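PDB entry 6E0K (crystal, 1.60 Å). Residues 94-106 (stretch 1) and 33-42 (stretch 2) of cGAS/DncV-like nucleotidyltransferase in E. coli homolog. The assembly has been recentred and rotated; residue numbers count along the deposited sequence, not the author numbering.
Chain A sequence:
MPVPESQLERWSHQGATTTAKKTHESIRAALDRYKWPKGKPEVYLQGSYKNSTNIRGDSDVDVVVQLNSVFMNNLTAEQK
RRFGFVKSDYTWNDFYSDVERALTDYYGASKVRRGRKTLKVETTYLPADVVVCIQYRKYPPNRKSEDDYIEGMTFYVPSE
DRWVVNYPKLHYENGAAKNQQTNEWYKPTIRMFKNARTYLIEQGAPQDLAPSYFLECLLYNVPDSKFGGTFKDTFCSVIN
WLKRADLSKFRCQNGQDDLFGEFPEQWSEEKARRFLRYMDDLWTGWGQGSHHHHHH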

# COMPACT_ATOMS: atom_id res chain seq x y z
N ASP A 94 8.09 13.48 20.06
CA ASP A 94 7.09 13.73 21.10
C ASP A 94 5.78 13.05 20.76
O ASP A 94 5.14 12.43 21.63
CB ASP A 94 6.83 15.24 21.24
CG ASP A 94 7.99 16.01 21.82
OD1 ASP A 94 8.72 15.51 22.71
OD2 ASP A 94 8.12 17.18 21.40
N PHE A 95 5.33 13.21 19.52
CA PHE A 95 4.06 12.65 19.10
C PHE A 95 4.07 11.13 19.22
O PHE A 95 3.12 10.54 19.74
CB PHE A 95 3.78 13.08 17.66
CG PHE A 95 2.55 12.47 17.07
CD1 PHE A 95 1.33 12.63 17.69
CD2 PHE A 95 2.61 11.78 15.87
CE1 PHE A 95 0.18 12.08 17.14
CE2 PHE A 95 1.48 11.25 15.30
CZ PHE A 95 0.27 11.41 15.95
N TYR A 96 5.14 10.50 18.74
CA TYR A 96 5.29 9.05 18.86
C TYR A 96 5.13 8.60 20.31
O TYR A 96 4.40 7.65 20.61
CB TYR A 96 6.66 8.66 18.30
CG TYR A 96 6.90 7.19 18.20
CD1 TYR A 96 7.24 6.45 19.32
CD2 TYR A 96 6.81 6.55 16.99
CE1 TYR A 96 7.45 5.08 19.25
CE2 TYR A 96 7.02 5.20 16.91
CZ TYR A 96 7.35 4.46 18.05
OH TYR A 96 7.56 3.09 17.95
N SER A 97 5.78 9.31 21.24
CA SER A 97 5.68 8.92 22.65
C SER A 97 4.25 9.06 23.17
O SER A 97 3.79 8.24 23.98
CB SER A 97 6.65 9.75 23.48
OG SER A 97 7.98 9.37 23.18
N ASP A 98 3.52 10.07 22.69
CA ASP A 98 2.12 10.21 23.10
C ASP A 98 1.27 9.08 22.53
O ASP A 98 0.41 8.54 23.24
CB ASP A 98 1.56 11.56 22.66
CG ASP A 98 1.95 12.68 23.60
OD1 ASP A 98 2.02 12.45 24.83
OD2 ASP A 98 2.19 13.81 23.10
N VAL A 99 1.46 8.74 21.25
CA VAL A 99 0.69 7.65 20.66
C VAL A 99 0.98 6.34 21.40
O VAL A 99 0.06 5.59 21.73
CB VAL A 99 0.99 7.51 19.16
CG1 VAL A 99 0.27 6.29 18.60
CG2 VAL A 99 0.55 8.76 18.40
N GLU A 100 2.26 6.07 21.66
CA GLU A 100 2.62 4.85 22.40
C GLU A 100 1.95 4.81 23.77
O GLU A 100 1.41 3.77 24.17
CB GLU A 100 4.14 4.74 22.52
CG GLU A 100 4.65 3.45 23.16
CD GLU A 100 6.16 3.45 23.31
OE1 GLU A 100 6.72 4.51 23.66
OE2 GLU A 100 6.80 2.40 23.06
N ARG A 101 1.95 5.94 24.48
CA ARG A 101 1.31 5.99 25.79
C ARG A 101 -0.19 5.75 25.68
O ARG A 101 -0.77 5.01 26.48
CB ARG A 101 1.57 7.34 26.47
CG ARG A 101 2.88 7.39 27.24
CD ARG A 101 2.94 8.62 28.12
NE ARG A 101 3.14 9.83 27.32
CZ ARG A 101 4.33 10.22 26.87
NH1 ARG A 101 5.40 9.49 27.13
NH2 ARG A 101 4.44 11.33 26.14
N ALA A 102 -0.83 6.36 24.68
CA ALA A 102 -2.27 6.19 24.49
C ALA A 102 -2.62 4.73 24.24
O ALA A 102 -3.57 4.19 24.81
CB ALA A 102 -2.74 7.06 23.33
N LEU A 103 -1.86 4.08 23.37
CA LEU A 103 -2.15 2.68 23.06
C LEU A 103 -1.87 1.78 24.26
O LEU A 103 -2.65 0.88 24.56
CB LEU A 103 -1.33 2.23 21.85
CG LEU A 103 -1.66 3.00 20.58
CD1 LEU A 103 -0.65 2.67 19.48
CD2 LEU A 103 -3.08 2.69 20.13
N THR A 104 -0.76 2.01 24.95
CA THR A 104 -0.43 1.22 26.13
C THR A 104 -1.48 1.40 27.23
O THR A 104 -1.85 0.44 27.90
CB THR A 104 0.96 1.61 26.64
OG1 THR A 104 1.92 1.39 25.59
CG2 THR A 104 1.34 0.79 27.85
N ASP A 105 -1.95 2.63 27.43
CA ASP A 105 -2.97 2.87 28.45
C ASP A 105 -4.23 2.06 28.15
O ASP A 105 -4.86 1.53 29.06
CB ASP A 105 -3.35 4.35 28.52
CG ASP A 105 -2.27 5.23 29.14
OD1 ASP A 105 -1.35 4.72 29.83
OD2 ASP A 105 -2.35 6.47 28.95
N TYR A 106 -4.59 1.97 26.88
CA TYR A 106 -5.86 1.33 26.53
C TYR A 106 -5.74 -0.19 26.48
O TYR A 106 -6.56 -0.90 27.09
CB TYR A 106 -6.36 1.88 25.19
CG TYR A 106 -7.69 1.30 24.78
CD1 TYR A 106 -8.88 1.79 25.30
CD2 TYR A 106 -7.74 0.25 23.88
CE1 TYR A 106 -10.09 1.24 24.93
CE2 TYR A 106 -8.94 -0.30 23.50
CZ TYR A 106 -10.12 0.20 24.02
OH TYR A 106 -11.31 -0.36 23.63
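Stretch 2 (33-42) RYKWPKGKPE

An extended segment can pack against a helix without any regular structure of its own, provided that its large side chains fall where the helix offers small ones. The contact between residues 33-42 and the helix 94-106 is a compact example. The helix is regular throughout, with backbone hydrogen bonds such as Ala102 N to Asp98 O at 2.9 Å, and it runs on beyond both ends of the stretch. The partner is mostly loop; from Tyr34 to Trp36 its backbone is extended, with phi between -90° and -95° and psi between 112° and 151°. The two chains run in opposite senses: Tyr34 lies nearest Ala102, Trp36 nearest Asp98 and Lys38 nearest Phe95. The spacing of their CA atoms widens along the way, from 5.5 Å between Ala102 CA and Tyr34 CA to 7.6 Å between Asp98 CA and Trp36 CA and 8.5 Å between Phe95 CA and Lys38 CA, so the loop is closest to the helix at its Tyr34 end.

That close approach is made at the smallest side chain of the helical surface. Ala102 points toward the loop but projects no further than its methyl group, and the hollow it leaves receives two aromatic rings. Ala102 CB lies 3.5 Å from Tyr34 CG and 4.2 Å from Trp36 CZ2. The tyrosine, with chi1 in the t well, reaches obliquely across the helix, toward its earlier residues, so that one face of its ring covers the backbone carbonyl oxygen of Asp98.

The tip of this ring meets a polar cluster. Tyr34 OH donates to Asp98 OD1 at 2.7 Å and accepts from Arg101 NE at 3.1 Å, the hydroxyl lying at the edge of the guanidinium near its plane. Arg101 NH2 also bridges to Asp98 OD1 at 3.0 Å, one turn back along the helix. The hydroxyl, the carboxylate and the guanidinium thus close a small ring of interactions, which fixes the end of the tyrosine while its body rests on the alanine.

Trp36 fills the next depression. Its CA-to-CB bond points sideways, yet the indole reaches back to the helix. Trp36 CZ3 sits 3.7 Å from Asp98 CB and 4.0 Å from Phe95 CE1, while Trp36 CH2 lies 3.9 Å from Val99 CG2, which meets the indole at its edge. Spaced along the helix, Phe95, Asp98, Val99 and Ala102 together line the hollow that takes the indole.

Beyond the tryptophan the roles reverse, and the helix supplies the bump. Phe95 extends its ring to Pro41, whose CB lies 3.5 Å from Phe95 CZ, near the plane of the ring. Pro37 adds a smaller touch, its CG 3.4 Å from Asp98 OD2. At Gly39, phi of 117° and psi of 136° would jam a CB against the preceding carbonyl oxygen. At the Arg33 end, Arg33 CD lies 3.6 Å from Tyr106 CD1, and both residues are exposed. In all, 483 Å² is buried between the two stretches, both sides summed.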

# COMPACT_ATOMS: atom_id res chain seq x y z
N ARG A 33 -9.43 8.23 23.90
CA ARG A 33 -9.39 8.32 25.36
C ARG A 33 -8.21 9.12 25.89
O ARG A 33 -8.20 9.47 27.08
CB ARG A 33 -9.39 6.91 25.94
CG ARG A 33 -10.75 6.27 25.78
CD ARG A 33 -10.76 4.76 25.85
NE ARG A 33 -12.14 4.31 25.99
CZ ARG A 33 -13.06 4.38 25.02
NH1 ARG A 33 -12.74 4.87 23.82
NH2 ARG A 33 -14.30 3.96 25.27
N TYR A 34 -7.24 9.46 25.05
CA TYR A 34 -6.03 10.15 25.47
C TYR A 34 -6.21 11.66 25.38
O TYR A 34 -6.98 12.17 24.56
CB TYR A 34 -4.87 9.69 24.59
CG TYR A 34 -3.48 10.05 25.07
CD1 TYR A 34 -2.88 9.34 26.10
CD2 TYR A 34 -2.75 11.07 24.46
CE1 TYR A 34 -1.60 9.65 26.53
CE2 TYR A 34 -1.47 11.38 24.88
CZ TYR A 34 -0.90 10.66 25.91
OH TYR A 34 0.37 10.96 26.34
N LYS A 35 -5.49 12.39 26.23
CA LYS A 35 -5.51 13.85 26.20
C LYS A 35 -4.33 14.32 25.36
O LYS A 35 -3.17 14.18 25.77
CB LYS A 35 -5.47 14.43 27.61
CG LYS A 35 -5.57 15.95 27.64
CD LYS A 35 -5.50 16.51 29.05
CE LYS A 35 -5.57 18.04 29.06
NZ LYS A 35 -6.86 18.55 28.51
N TRP A 36 -4.62 14.90 24.20
CA TRP A 36 -3.59 15.24 23.24
C TRP A 36 -3.07 16.65 23.49
O TRP A 36 -3.87 17.60 23.50
CB TRP A 36 -4.12 15.11 21.83
CG TRP A 36 -4.45 13.68 21.58
CD1 TRP A 36 -5.66 13.09 21.71
CD2 TRP A 36 -3.52 12.65 21.25
NE1 TRP A 36 -5.56 11.74 21.44
CE2 TRP A 36 -4.26 11.45 21.15
CE3 TRP A 36 -2.15 12.63 20.98
CZ2 TRP A 36 -3.66 10.24 20.81
CZ3 TRP A 36 -1.56 11.43 20.65
CH2 TRP A 36 -2.31 10.25 20.57
N PRO A 37 -1.78 16.84 23.70
CA PRO A 37 -1.30 18.18 24.07
C PRO A 37 -1.22 19.14 22.90
O PRO A 37 -1.27 20.36 23.10
CB PRO A 37 0.08 17.89 24.67
CG PRO A 37 0.54 16.66 23.99
CD PRO A 37 -0.71 15.83 23.76
N LYS A 38 -1.09 18.63 21.68
CA LYS A 38 -0.79 19.51 20.55
C LYS A 38 -1.53 19.05 19.30
O LYS A 38 -1.00 19.11 18.19
CB LYS A 38 0.72 19.57 20.29
CG LYS A 38 1.56 20.03 21.47
CD LYS A 38 1.49 21.54 21.67
CE LYS A 38 2.31 21.97 22.89
NZ LYS A 38 1.80 21.37 24.15
N GLY A 39 -2.76 18.60 19.47
CA GLY A 39 -3.48 18.18 18.29
C GLY A 39 -3.80 16.70 18.37
O GLY A 39 -2.96 15.87 18.73
N LYS A 40 -5.01 16.38 18.03
CA LYS A 40 -5.45 14.99 18.02
C LYS A 40 -5.22 14.40 16.64
O LYS A 40 -5.66 14.99 15.64
CB LYS A 40 -6.92 14.92 18.38
CG LYS A 40 -7.45 13.54 18.46
CD LYS A 40 -8.91 13.63 18.83
CE LYS A 40 -9.48 12.27 19.05
NZ LYS A 40 -10.85 12.41 19.62
N PRO A 41 -4.55 13.26 16.52
CA PRO A 41 -4.24 12.73 15.19
C PRO A 41 -5.45 12.08 14.55
O PRO A 41 -6.42 11.69 15.22
CB PRO A 41 -3.15 11.70 15.47
CG PRO A 41 -3.47 11.22 16.86
CD PRO A 41 -3.94 12.45 17.59
N GLU A 42 -5.39 11.97 13.23
CA GLU A 42 -6.39 11.16 12.54
C GLU A 42 -5.90 9.72 12.46
O GLU A 42 -4.70 9.43 12.55
CB GLU A 42 -6.69 11.71 11.15
CG GLU A 42 -5.55 11.62 10.17
CD GLU A 42 -5.95 12.00 8.75
OE1 GLU A 42 -7.07 11.66 8.32
OE2 GLU A 42 -5.15 12.66 8.07